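Local atomic coordinates of inositol-1,4,5-trisphosphate 5-phosphatase 1 (Schizosaccharomyces pombe, PDB entry 1I9Z), a protein that removes the 5-phosphate from soluble and lipid inositol phosphates, including phosphatidylinositol 4,5-bisphosphate, through the catalytic domain described here. Residues W46-N51 with K89-G94; D56-G61 with P100-L105; Q63-L68 with P78-E83; K262-I265 with D271-D274. All coordinates share one frame; numbering follows the deposited sequence.

Interaction 1: residues W46-N51 with K89-G94; sequences WLFPEN and KRLLNG
Leu47 and Phe48, where helix 44-47 gives way to a loop, pack against Leu91 and Leu92 in the last turns of helix 78-94. The contact belongs to the helical layer laid over the six-stranded sheet of this DNase I-like phosphatase domain. It is apolar: no hydrogen bond crosses between the segments, which together bury 199 Å². Phe48 is the first residue to leave helical backbone geometry, and its ring reaches between the two leucines. With CG beside the backbone N and anti to the carbonyl carbon (chi1 -53°), the ring points at helix 78-94. Its far end does the touching. Phe48 CE1 lies 3.8 Å from Leu91 CG, and the two side chains run past each other in opposite senses. The other branch, Phe48 CE2, comes 3.8 Å from Leu92 CD2, which approaches the ring obliquely. Between them, at the ring edge and near its plane, Phe48 CZ stands 3.6 Å from Leu91 O, so this ring carbon meets a backbone carbonyl as well as the Leu92 methyl. Leu47 adds a methyl-to-methyl contact, Leu47 CD2 to Leu91 CD2 at 4.0 Å. Its other methyl, Leu47 CD1, sits over the centre of the Trp46 ring, 3.6 Å above the plane, so that one branch serves each neighbour. Beneath this layer, Phe48 and Leu92 both rest on Tyr58 of strand 57-63, Leu92 also touches Phe118 of strand 113-120, and Leu47 reaches Phe28 and Ala30 of strand 20-33.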
loop_
_atom_site.group_PDB
_atom_site.type_symbol
_atom_site.label_atom_id
_atom_site.label_comp_id
_atom_site.label_asym_id
_atom_site.label_seq_id
_atom_site.Cartn_x
_atom_site.Cartn_y
_atom_site.Cartn_z
ATOM N N TRP A 46 -7.868 11.457 10.257
ATOM C CA TRP A 46 -7.173 10.345 9.611
ATOM C C TRP A 46 -6.810 10.578 8.133
ATOM O O TRP A 46 -5.676 10.382 7.687
ATOM C CB TRP A 46 -8.026 9.073 9.822
ATOM C CG TRP A 46 -7.506 7.815 9.088
ATOM C CD1 TRP A 46 -6.206 7.395 8.971
ATOM C CD2 TRP A 46 -8.307 6.816 8.459
ATOM N NE1 TRP A 46 -6.148 6.159 8.320
ATOM C CE2 TRP A 46 -7.427 5.780 8.000
ATOM C CE3 TRP A 46 -9.699 6.679 8.252
ATOM C CZ2 TRP A 46 -7.894 4.653 7.345
ATOM C CZ3 TRP A 46 -10.182 5.583 7.616
ATOM C CH2 TRP A 46 -9.293 4.542 7.156
ATOM N N LEU A 47 -7.803 11.013 7.364
ATOM C CA LEU A 47 -7.607 11.235 5.953
ATOM C C LEU A 47 -7.046 12.597 5.553
ATOM O O LEU A 47 -6.487 12.719 4.453
ATOM C CB LEU A 47 -8.942 10.953 5.217
ATOM C CG LEU A 47 -9.192 9.536 4.610
ATOM C CD1 LEU A 47 -8.294 8.416 5.190
ATOM C CD2 LEU A 47 -10.663 9.159 4.668
ATOM N N PHE A 48 -7.186 13.627 6.414
ATOM C CA PHE A 48 -6.611 14.967 6.073
ATOM C C PHE A 48 -5.773 15.375 7.299
ATOM O O PHE A 48 -5.992 16.427 7.920
ATOM C CB PHE A 48 -7.762 15.944 5.865
ATOM C CG PHE A 48 -8.778 15.438 4.880
ATOM C CD1 PHE A 48 -10.123 15.414 5.206
ATOM C CD2 PHE A 48 -8.371 15.068 3.601
ATOM C CE1 PHE A 48 -11.086 15.021 4.225
ATOM C CE2 PHE A 48 -9.287 14.678 2.628
ATOM C CZ PHE A 48 -10.648 14.656 2.946
ATOM N N PRO A 49 -4.816 14.528 7.666
ATOM C CA PRO A 49 -3.971 14.775 8.835
ATOM C C PRO A 49 -2.993 15.886 8.756
ATOM O O PRO A 49 -2.628 16.469 9.799
ATOM C CB PRO A 49 -3.241 13.458 9.004
ATOM C CG PRO A 49 -2.914 13.147 7.520
ATOM C CD PRO A 49 -4.286 13.394 6.868
ATOM N N GLU A 50 -2.531 16.171 7.548
ATOM C CA GLU A 50 -1.509 17.208 7.390
ATOM C C GLU A 50 -2.120 18.457 6.850
ATOM O O GLU A 50 -3.266 18.450 6.387
ATOM C CB GLU A 50 -0.374 16.757 6.420
ATOM C CG GLU A 50 -0.793 15.866 5.199
ATOM C CD GLU A 50 -2.074 16.357 4.453
ATOM O OE1 GLU A 50 -2.018 17.483 3.885
ATOM O OE2 GLU A 50 -3.125 15.626 4.440
ATOM N N ASN A 51 -1.328 19.518 6.914
ATOM C CA ASN A 51 -1.712 20.798 6.376
ATOM C C ASN A 51 -1.026 20.822 5.023
ATOM O O ASN A 51 -0.143 21.638 4.804
ATOM C CB ASN A 51 -1.153 21.908 7.251
ATOM C CG ASN A 51 -1.831 23.201 7.013
ATOM O OD1 ASN A 51 -3.050 23.306 7.190
ATOM N ND2 ASN A 51 -1.061 24.218 6.605
ATOM N N LYS A 89 -16.022 8.806 0.176
ATOM C CA LYS A 89 -16.280 9.632 -0.987
ATOM C C LYS A 89 -16.870 10.988 -0.553
ATOM O O LYS A 89 -16.491 12.025 -1.080
ATOM C CB LYS A 89 -17.275 8.907 -1.916
ATOM C CG LYS A 89 -17.527 9.544 -3.312
ATOM C CD LYS A 89 -18.622 8.729 -4.144
ATOM C CE LYS A 89 -18.117 7.287 -4.654
ATOM N NZ LYS A 89 -17.917 6.101 -3.655
ATOM N N ARG A 90 -17.800 10.971 0.395
ATOM C CA ARG A 90 -18.433 12.265 0.824
ATOM C C ARG A 90 -17.360 13.165 1.437
ATOM O O ARG A 90 -17.289 14.375 1.213
ATOM C CB ARG A 90 -19.514 12.034 1.869
ATOM C CG ARG A 90 -20.901 12.444 1.403
ATOM C CD ARG A 90 -21.993 12.074 2.422
ATOM N NE ARG A 90 -22.076 10.619 2.567
ATOM C CZ ARG A 90 -22.502 9.989 3.664
ATOM N NH1 ARG A 90 -22.888 10.693 4.727
ATOM N NH2 ARG A 90 -22.532 8.666 3.711
ATOM N N LEU A 91 -16.516 12.558 2.227
ATOM C CA LEU A 91 -15.467 13.313 2.878
ATOM C C LEU A 91 -14.452 13.893 1.886
ATOM O O LEU A 91 -14.094 15.100 1.956
ATOM C CB LEU A 91 -14.860 12.364 3.930
ATOM C CG LEU A 91 -14.001 12.799 5.095
ATOM C CD1 LEU A 91 -14.677 13.852 6.030
ATOM C CD2 LEU A 91 -13.732 11.499 5.858
ATOM N N LEU A 92 -14.000 13.096 0.911
ATOM C CA LEU A 92 -13.062 13.605 -0.089
ATOM C C LEU A 92 -13.682 14.738 -0.965
ATOM O O LEU A 92 -13.011 15.716 -1.320
ATOM C CB LEU A 92 -12.623 12.473 -1.026
ATOM C CG LEU A 92 -11.762 11.405 -0.388
ATOM C CD1 LEU A 92 -11.386 10.342 -1.436
ATOM C CD2 LEU A 92 -10.507 12.096 0.183
ATOM N N ASN A 93 -14.951 14.584 -1.327
ATOM C CA ASN A 93 -15.567 15.580 -2.171
ATOM C C ASN A 93 -15.917 16.841 -1.415
ATOM O O ASN A 93 -15.940 17.947 -2.006
ATOM C CB ASN A 93 -16.759 14.959 -2.883
ATOM C CG ASN A 93 -16.317 14.043 -4.022
ATOM O OD1 ASN A 93 -15.595 14.463 -4.927
ATOM N ND2 ASN A 93 -16.741 12.802 -3.973
ATOM N N GLY A 94 -16.140 16.671 -0.111
ATOM C CA GLY A 94 -16.445 17.773 0.781
ATOM C C GLY A 94 -15.309 18.778 0.828
ATOM O O GLY A 94 -15.497 19.963 1.160
#

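Interaction 2: residues D56-G61 with P100-L105; sequences DIYVVG and PGYVQL
Tyr58 presents the edge of its ring to the face of Tyr102 in an offset T-shaped pair. The centroids of Tyr58 and Tyr102 are 5.6 Å apart and the planes stand at 81°, close to perpendicular. The nearest atoms are Tyr58 CE1 and Tyr102 CE2 at 3.8 Å, and the same CE1 of Tyr58 lies 4.0 Å from Tyr102 OH, which sits in the plane of the Tyr58 ring. The backbone packs here too, Asp56 O lying 4.0 Å from Tyr102 CE2. Both tyrosines hold CG beside the backbone N (chi1 -77° for Tyr58, -75° for Tyr102), which sends the rings to the same side of the sheet. In the next shell, both hydroxyls are fixed by one residue: Tyr58 OH bonds to Ala55 N, and Tyr102 OH to Ala55 O. Replacing Tyr102 by a leucine would probably leave Ala55 O without its hydroxyl partner and the Tyr58 edge without an aromatic face to meet. The backbone N of Tyr102 is held in turn by Asn93 OD1 at the end of helix 78-94. The pair spans two strands that are not neighbours: 113-120 runs between 57-63 and the outermost strand 102-110, pairing antiparallel with each, while Tyr58 also meets the ring of Phe28 on strand 20-33.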
loop_
_atom_site.group_PDB
_atom_site.type_symbol
_atom_site.label_atom_id
_atom_site.label_comp_id
_atom_site.label_asym_id
_atom_site.label_seq_id
_atom_site.Cartn_x
_atom_site.Cartn_y
_atom_site.Cartn_z
ATOM N N ASP A 56 -3.483 12.950 -5.102
ATOM C CA ASP A 56 -4.107 12.610 -6.386
ATOM C C ASP A 56 -4.866 11.284 -6.260
ATOM O O ASP A 56 -5.921 11.086 -6.866
ATOM C CB ASP A 56 -3.022 12.486 -7.433
ATOM C CG ASP A 56 -2.327 13.845 -7.664
ATOM O OD1 ASP A 56 -3.074 14.808 -7.892
ATOM O OD2 ASP A 56 -1.098 13.944 -7.606
ATOM N N ILE A 57 -4.311 10.382 -5.450
ATOM C CA ILE A 57 -4.889 9.054 -5.300
ATOM C C ILE A 57 -4.939 8.733 -3.818
ATOM O O ILE A 57 -3.936 8.924 -3.141
ATOM C CB ILE A 57 -3.994 7.996 -6.017
ATOM C CG1 ILE A 57 -3.832 8.400 -7.483
ATOM C CG2 ILE A 57 -4.616 6.587 -5.934
ATOM C CD1 ILE A 57 -2.913 7.480 -8.297
ATOM N N TYR A 58 -6.129 8.319 -3.342
ATOM C CA TYR A 58 -6.295 7.836 -1.986
ATOM C C TYR A 58 -6.518 6.314 -2.025
ATOM O O TYR A 58 -7.460 5.813 -2.715
ATOM C CB TYR A 58 -7.489 8.469 -1.275
ATOM C CG TYR A 58 -7.221 9.846 -0.824
ATOM C CD1 TYR A 58 -7.288 10.888 -1.726
ATOM C CD2 TYR A 58 -6.842 10.114 0.513
ATOM C CE1 TYR A 58 -6.960 12.185 -1.356
ATOM C CE2 TYR A 58 -6.528 11.459 0.915
ATOM C CZ TYR A 58 -6.578 12.465 -0.055
ATOM O OH TYR A 58 -6.191 13.755 0.208
ATOM N N VAL A 59 -5.674 5.572 -1.286
ATOM C CA VAL A 59 -5.796 4.112 -1.259
ATOM C C VAL A 59 -6.141 3.797 0.187
ATOM O O VAL A 59 -5.360 4.026 1.102
ATOM C CB VAL A 59 -4.432 3.415 -1.719
ATOM C CG1 VAL A 59 -4.558 1.846 -1.532
ATOM C CG2 VAL A 59 -4.132 3.799 -3.202
ATOM N N VAL A 60 -7.351 3.282 0.413
ATOM C CA VAL A 60 -7.836 2.990 1.748
ATOM C C VAL A 60 -8.134 1.510 1.956
ATOM O O VAL A 60 -8.919 0.909 1.205
ATOM C CB VAL A 60 -9.150 3.790 2.019
ATOM C CG1 VAL A 60 -9.583 3.647 3.507
ATOM C CG2 VAL A 60 -8.951 5.304 1.620
ATOM N N GLY A 61 -7.512 0.936 2.986
ATOM C CA GLY A 61 -7.725 -0.440 3.319
ATOM C C GLY A 61 -8.299 -0.566 4.711
ATOM O O GLY A 61 -7.814 0.065 5.696
ATOM N N PRO A 100 -14.687 19.572 -10.004
ATOM C CA PRO A 100 -14.476 18.125 -9.891
ATOM C C PRO A 100 -13.828 17.657 -8.595
ATOM O O PRO A 100 -12.889 18.267 -8.035
ATOM C CB PRO A 100 -13.616 17.795 -11.115
ATOM C CG PRO A 100 -14.177 18.703 -12.133
ATOM C CD PRO A 100 -14.286 20.022 -11.357
ATOM N N GLY A 101 -14.389 16.548 -8.140
ATOM C CA GLY A 101 -13.931 15.934 -6.936
ATOM C C GLY A 101 -13.173 14.657 -7.264
ATOM O O GLY A 101 -12.338 14.569 -8.191
ATOM N N TYR A 102 -13.501 13.672 -6.456
ATOM C CA TYR A 102 -12.880 12.384 -6.506
ATOM C C TYR A 102 -13.916 11.361 -6.914
ATOM O O TYR A 102 -15.098 11.526 -6.605
ATOM C CB TYR A 102 -12.385 12.031 -5.103
ATOM C CG TYR A 102 -11.146 12.794 -4.706
ATOM C CD1 TYR A 102 -11.229 14.098 -4.227
ATOM C CD2 TYR A 102 -9.863 12.230 -4.901
ATOM C CE1 TYR A 102 -10.058 14.845 -3.961
ATOM C CE2 TYR A 102 -8.705 12.973 -4.660
ATOM C CZ TYR A 102 -8.807 14.272 -4.195
ATOM O OH TYR A 102 -7.672 15.050 -4.040
ATOM N N VAL A 103 -13.450 10.301 -7.569
ATOM C CA VAL A 103 -14.310 9.222 -7.945
ATOM C C VAL A 103 -13.664 7.932 -7.411
ATOM O O VAL A 103 -12.427 7.863 -7.253
ATOM C CB VAL A 103 -14.438 9.072 -9.466
ATOM C CG1 VAL A 103 -15.178 10.301 -10.051
ATOM C CG2 VAL A 103 -13.084 8.897 -10.084
ATOM N N GLN A 104 -14.510 6.931 -7.151
ATOM C CA GLN A 104 -13.985 5.624 -6.714
ATOM C C GLN A 104 -13.663 4.857 -7.982
ATOM O O GLN A 104 -14.526 4.589 -8.848
ATOM C CB GLN A 104 -15.028 4.871 -5.886
ATOM C CG GLN A 104 -14.696 3.368 -5.639
ATOM C CD GLN A 104 -15.755 2.751 -4.774
ATOM O OE1 GLN A 104 -16.205 3.387 -3.814
ATOM N NE2 GLN A 104 -16.194 1.519 -5.113
ATOM N N LEU A 105 -12.415 4.493 -8.107
ATOM C CA LEU A 105 -11.972 3.733 -9.248
ATOM C C LEU A 105 -12.494 2.309 -9.121
ATOM O O LEU A 105 -13.084 1.710 -10.076
ATOM C CB LEU A 105 -10.440 3.729 -9.265
ATOM C CG LEU A 105 -9.709 3.176 -10.452
ATOM C CD1 LEU A 105 -9.988 4.116 -11.663
ATOM C CD2 LEU A 105 -8.168 3.106 -10.136
#

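Interaction 3: residues Q63-L68 with P78-E83. With CA (calcium ion), chain B.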
loop_
_atom_site.group_PDB
_atom_site.type_symbol
_atom_site.label_atom_id
_atom_site.label_comp_id
_atom_site.label_asym_id
_atom_site.label_seq_id
_atom_site.Cartn_x
_atom_site.Cartn_y
_atom_site.Cartn_z
ATOM N N GLN A 63 -9.759 -3.377 7.755
ATOM C CA GLN A 63 -9.848 -4.743 8.262
ATOM C C GLN A 63 -11.014 -4.788 9.264
ATOM O O GLN A 63 -11.364 -3.769 9.897
ATOM C CB GLN A 63 -8.571 -5.240 8.903
ATOM C CG GLN A 63 -7.346 -5.081 7.901
ATOM C CD GLN A 63 -6.807 -3.667 7.935
ATOM O OE1 GLN A 63 -6.759 -3.055 9.012
ATOM N NE2 GLN A 63 -6.350 -3.158 6.787
ATOM N N GLU A 64 -11.586 -5.972 9.427
ATOM C CA GLU A 64 -12.734 -6.176 10.326
ATOM C C GLU A 64 -13.932 -5.255 10.081
ATOM O O GLU A 64 -14.489 -4.659 11.042
ATOM C CB GLU A 64 -12.337 -6.134 11.820
ATOM C CG GLU A 64 -11.225 -7.155 12.099
ATOM C CD GLU A 64 -11.052 -7.446 13.559
ATOM O OE1 GLU A 64 -12.077 -7.442 14.291
ATOM O OE2 GLU A 64 -9.938 -7.786 13.973
ATOM N N ILE A 65 -14.346 -5.130 8.833
ATOM C CA ILE A 65 -15.566 -4.331 8.531
ATOM C C ILE A 65 -16.686 -4.980 9.374
ATOM O O ILE A 65 -17.624 -4.317 9.867
ATOM C CB ILE A 65 -15.874 -4.338 7.020
ATOM C CG1 ILE A 65 -14.910 -3.348 6.347
ATOM C CG2 ILE A 65 -17.445 -3.933 6.762
ATOM C CD1 ILE A 65 -15.003 -3.302 4.872
ATOM N N VAL A 66 -16.544 -6.283 9.583
ATOM C CA VAL A 66 -17.409 -7.011 10.504
ATOM C C VAL A 66 -16.407 -7.537 11.562
ATOM O O VAL A 66 -15.377 -8.131 11.224
ATOM C CB VAL A 66 -18.118 -8.191 9.850
ATOM C CG1 VAL A 66 -18.956 -8.928 10.931
ATOM C CG2 VAL A 66 -19.031 -7.676 8.763
ATOM N N GLN A 67 -16.686 -7.254 12.822
ATOM C CA GLN A 67 -15.822 -7.679 13.924
ATOM C C GLN A 67 -15.628 -9.197 13.925
ATOM O O GLN A 67 -16.582 -9.958 13.818
ATOM C CB GLN A 67 -16.431 -7.218 15.262
ATOM C CG GLN A 67 -15.881 -7.916 16.475
ATOM C CD GLN A 67 -16.054 -7.141 17.768
ATOM O OE1 GLN A 67 -17.154 -6.725 18.114
ATOM N NE2 GLN A 67 -14.961 -6.956 18.498
ATOM N N LEU A 68 -14.387 -9.641 14.068
ATOM C CA LEU A 68 -14.107 -11.076 14.093
ATOM C C LEU A 68 -14.352 -11.713 15.492
ATOM O O LEU A 68 -13.985 -11.140 16.539
ATOM C CB LEU A 68 -12.659 -11.321 13.633
ATOM C CG LEU A 68 -12.369 -10.833 12.208
ATOM C CD1 LEU A 68 -10.881 -11.103 11.912
ATOM C CD2 LEU A 68 -13.250 -11.556 11.181
ATOM N N PRO A 78 -21.102 -6.807 1.968
ATOM C CA PRO A 78 -20.933 -5.816 0.892
ATOM C C PRO A 78 -21.586 -4.492 1.294
ATOM O O PRO A 78 -21.088 -3.416 0.989
ATOM C CB PRO A 78 -21.641 -6.443 -0.310
ATOM C CG PRO A 78 -21.780 -7.857 0.020
ATOM C CD PRO A 78 -21.873 -7.965 1.509
ATOM N N ALA A 79 -22.710 -4.595 1.999
ATOM C CA ALA A 79 -23.437 -3.415 2.433
ATOM C C ALA A 79 -22.624 -2.530 3.356
ATOM O O ALA A 79 -22.644 -1.285 3.252
ATOM C CB ALA A 79 -24.717 -3.830 3.168
ATOM N N LYS A 80 -21.973 -3.166 4.316
ATOM C CA LYS A 80 -21.210 -2.376 5.282
ATOM C C LYS A 80 -20.021 -1.740 4.578
ATOM O O LYS A 80 -19.713 -0.588 4.817
ATOM C CB LYS A 80 -20.753 -3.239 6.446
ATOM C CG LYS A 80 -21.838 -3.388 7.556
ATOM C CD LYS A 80 -21.456 -4.521 8.527
ATOM C CE LYS A 80 -22.542 -4.742 9.588
ATOM N NZ LYS A 80 -22.647 -3.569 10.519
ATOM N N ARG A 81 -19.418 -2.485 3.653
ATOM C CA ARG A 81 -18.280 -1.919 2.891
ATOM C C ARG A 81 -18.771 -0.690 2.087
ATOM O O ARG A 81 -18.140 0.357 2.057
ATOM C CB ARG A 81 -17.731 -2.964 1.900
ATOM C CG ARG A 81 -16.575 -2.353 1.138
ATOM C CD ARG A 81 -16.225 -3.229 -0.020
ATOM N NE ARG A 81 -17.101 -2.911 -1.153
ATOM C CZ ARG A 81 -17.757 -3.846 -1.843
ATOM N NH1 ARG A 81 -17.658 -5.127 -1.506
ATOM N NH2 ARG A 81 -18.455 -3.502 -2.917
ATOM N N ARG A 82 -19.953 -0.797 1.473
ATOM C CA ARG A 82 -20.442 0.326 0.718
ATOM C C ARG A 82 -20.760 1.554 1.562
ATOM O O ARG A 82 -20.715 2.653 1.026
ATOM C CB ARG A 82 -21.680 -0.092 -0.112
ATOM C CG ARG A 82 -21.239 -0.997 -1.256
ATOM C CD ARG A 82 -22.381 -1.582 -2.120
ATOM N NE ARG A 82 -21.733 -2.271 -3.246
ATOM C CZ ARG A 82 -22.088 -3.455 -3.738
ATOM N NH1 ARG A 82 -23.119 -4.113 -3.191
ATOM N NH2 ARG A 82 -21.411 -3.956 -4.777
ATOM N N GLU A 83 -21.093 1.366 2.833
ATOM C CA GLU A 83 -21.366 2.530 3.720
ATOM C C GLU A 83 -20.039 3.296 3.920
ATOM O O GLU A 83 -19.978 4.523 3.940
ATOM C CB GLU A 83 -21.849 2.053 5.077
ATOM C CG GLU A 83 -23.297 1.521 5.085
ATOM C CD GLU A 83 -23.675 0.994 6.468
ATOM O OE1 GLU A 83 -23.598 1.795 7.423
ATOM O OE2 GLU A 83 -24.029 -0.202 6.604
HETATM CA CA CA B . -10.452 -7.343 16.724
HETATM O O HOH W 1 -19.764 -4.226 11.463
HETATM O O HOH W 2 -12.322 -9.272 17.535
HETATM O O HOH W 3 -9.393 -9.194 16.039
HETATM O O HOH W 4 -9.777 -7.212 18.822
HETATM O O HOH W 5 -9.886 -5.288 15.952
#
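Ile65, just past strand 57-63, drives both of its branches against helix 78-94 at Lys80 and Arg81. Because CG2 of Ile65 is anti to the backbone N (chi1 -78° for CG1), it presses on Lys80 CB at 3.4 Å, tighter than usual carbon contact. Ile65 CD1, on the other branch, lies 4.0 Å from Arg81 CB, while the guanidinium leads away to a salt bridge with Glu85. Lys80 extends beside the loop, crossing Val66 at about a right angle: its CD is 4.0 Å from Val66 CG2, and its NZ reaches Ile65 O through a water, which accepts from NZ and donates to the carbonyl. The packed loop carries Glu64, whose OE2 binds calcium at 2.8 Å. Glu64 OE1 is met from above the carboxylate plane by Leu68 N, 3.2 Å away in a nearly straight bond (176°). A lysine in place of Glu64 would probably cost the calcium its carboxylate ligand and leave Leu68 N without its acceptor. Four waters complete the ligands found on the metal, one of them also donating to Leu68 O, and Asn33 ND2 bonds to Glu64 OE2. A strand-end glutamate at the metal is characteristic of the DNase I-like fold, whose phosphatases, this one included, use magnesium as cofactor.

Interaction 4: residues K262-I265 with D271-D274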
loop_
_atom_site.group_PDB
_atom_site.type_symbol
_atom_site.label_atom_id
_atom_site.label_comp_id
_atom_site.label_asym_id
_atom_site.label_seq_id
_atom_site.Cartn_x
_atom_site.Cartn_y
_atom_site.Cartn_z
ATOM N N LYS A 262 -3.605 -2.601 21.072
ATOM C CA LYS A 262 -4.689 -2.946 21.887
ATOM C C LYS A 262 -5.198 -1.917 22.834
ATOM O O LYS A 262 -4.819 -1.928 23.926
ATOM C CB LYS A 262 -4.520 -4.297 22.473
ATOM C CG LYS A 262 -5.651 -4.562 23.192
ATOM C CD LYS A 262 -6.765 -4.662 22.284
ATOM C CE LYS A 262 -7.179 -6.124 22.526
ATOM N NZ LYS A 262 -8.695 -6.136 22.683
ATOM N N PHE A 263 -6.107 -1.045 22.369
ATOM C CA PHE A 263 -6.582 0.012 23.240
ATOM C C PHE A 263 -8.006 -0.304 23.700
ATOM O O PHE A 263 -8.813 -0.914 22.920
ATOM C CB PHE A 263 -6.686 1.374 22.463
ATOM C CG PHE A 263 -5.388 2.023 22.156
ATOM C CD1 PHE A 263 -4.776 1.869 20.891
ATOM C CD2 PHE A 263 -4.721 2.756 23.127
ATOM C CE1 PHE A 263 -3.516 2.465 20.618
ATOM C CE2 PHE A 263 -3.484 3.331 22.853
ATOM C CZ PHE A 263 -2.884 3.201 21.619
ATOM N N ASP A 264 -8.352 0.190 24.902
ATOM C CA ASP A 264 -9.764 0.131 25.365
ATOM C C ASP A 264 -10.448 1.084 24.371
ATOM O O ASP A 264 -9.898 2.129 23.997
ATOM C CB ASP A 264 -9.907 0.714 26.784
ATOM C CG ASP A 264 -9.395 -0.249 27.868
ATOM O OD1 ASP A 264 -9.033 -1.413 27.539
ATOM O OD2 ASP A 264 -9.392 0.189 29.041
ATOM N N ILE A 265 -11.649 0.727 23.926
ATOM C CA ILE A 265 -12.330 1.517 22.927
ATOM C C ILE A 265 -12.733 2.890 23.526
ATOM O O ILE A 265 -13.248 2.930 24.659
ATOM C CB ILE A 265 -13.581 0.784 22.508
ATOM C CG1 ILE A 265 -13.169 -0.569 21.849
ATOM C CG2 ILE A 265 -14.325 1.641 21.384
ATOM C CD1 ILE A 265 -14.240 -1.567 21.839
ATOM N N ASP A 271 -5.255 -1.958 26.615
ATOM C CA ASP A 271 -6.088 -3.042 27.094
ATOM C C ASP A 271 -6.091 -3.324 28.591
ATOM O O ASP A 271 -5.125 -3.891 29.110
ATOM C CB ASP A 271 -5.700 -4.371 26.350
ATOM C CG ASP A 271 -6.726 -5.497 26.617
ATOM O OD1 ASP A 271 -7.830 -5.221 27.114
ATOM O OD2 ASP A 271 -6.434 -6.665 26.314
ATOM N N THR A 272 -7.169 -2.901 29.282
ATOM C CA THR A 272 -7.319 -3.160 30.705
ATOM C C THR A 272 -8.231 -4.366 30.933
ATOM O O THR A 272 -8.609 -4.634 32.072
ATOM C CB THR A 272 -7.868 -1.884 31.482
ATOM O OG1 THR A 272 -9.127 -1.493 30.934
ATOM C CG2 THR A 272 -6.912 -0.734 31.316
ATOM N N SER A 273 -8.616 -5.080 29.865
ATOM C CA SER A 273 -9.455 -6.272 30.029
ATOM C C SER A 273 -8.583 -7.349 30.634
ATOM O O SER A 273 -7.349 -7.245 30.694
ATOM C CB SER A 273 -10.056 -6.780 28.710
ATOM O OG SER A 273 -9.113 -7.559 27.987
ATOM N N ASP A 274 -9.223 -8.389 31.133
ATOM C CA ASP A 274 -8.483 -9.434 31.793
ATOM C C ASP A 274 -7.538 -10.144 30.837
ATOM O O ASP A 274 -6.576 -10.794 31.276
ATOM C CB ASP A 274 -9.453 -10.428 32.467
ATOM C CG ASP A 274 -10.482 -11.041 31.492
ATOM O OD1 ASP A 274 -11.472 -11.637 32.019
ATOM O OD2 ASP A 274 -10.338 -10.951 30.231
HETATM O O HOH W 6 -9.830 -3.646 26.120
#
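Asp271 meets Lys262 through both backbone and side chain, closing a short loop at the edge of the inositol phosphate pocket. Its amide N donates to Lys262 O at 2.7 Å, almost straight at 176°. From there the side chain can be followed outward. CB of Asp271 lies against Lys262 CG, and the carboxyl carbon, Asp271 CG, is 3.7 Å from that same Lys262 CG. With CG anti to the backbone N (chi1 -169°), the carboxylate turns its two oxygens to different tasks. OD1 of Asp271 accepts from Ser273 OG at 2.8 Å on its syn lone pair, and from Ser273 N, which comes from above the carboxylate plane, at 2.9 Å; the latter bond makes an Asx turn. OD2 of Asp271 bonds to Arg277 N and stands 4.3 Å from Lys262 NZ, beyond a salt bridge. A second carboxylate braces the next residue: Asp264 OD1 takes Thr272 N at 3.0 Å (168°), while Asp264 OD2 uses its syn lone pair for Thr272 OG1, in a short bond of 2.5 Å. One residue is thus gripped by both oxygens of another. The two carboxylates come close, Asp264 OD1 to Asp271 OD1 at 4.0 Å, and a water donating to both probably eases their repulsion. The chemistry is directional: the bonds hold the backbone N-H groups of Asp271, Thr272 and Ser273, and with the Asx turn they fix this stretch of chain beside Lys262, whose NZ pairs with O42 of the bound inositol bisphosphate.

Interaction 2 is the buried member of the set; interactions 1, 3 and 4 are partly buried, interaction 4 lying farthest from the chain centre, beside the ligand. Interactions 1 and 3 use opposite ends of helix 78-94, their centres about 20 Å apart, and both are mainly apolar. Interaction 1 touches interaction 2, where a polar contact ties the end of helix 78-94 to the edge strand, while the ring pair joins that strand to 57-63. Strand 57-63 leads from interaction 2 straight into interaction 3. Chemistry shifts accordingly: hydrocarbon and ring packing around the sheet, calcium at the strand end, and carboxylate hydrogen bonds at the ligand-binding rim.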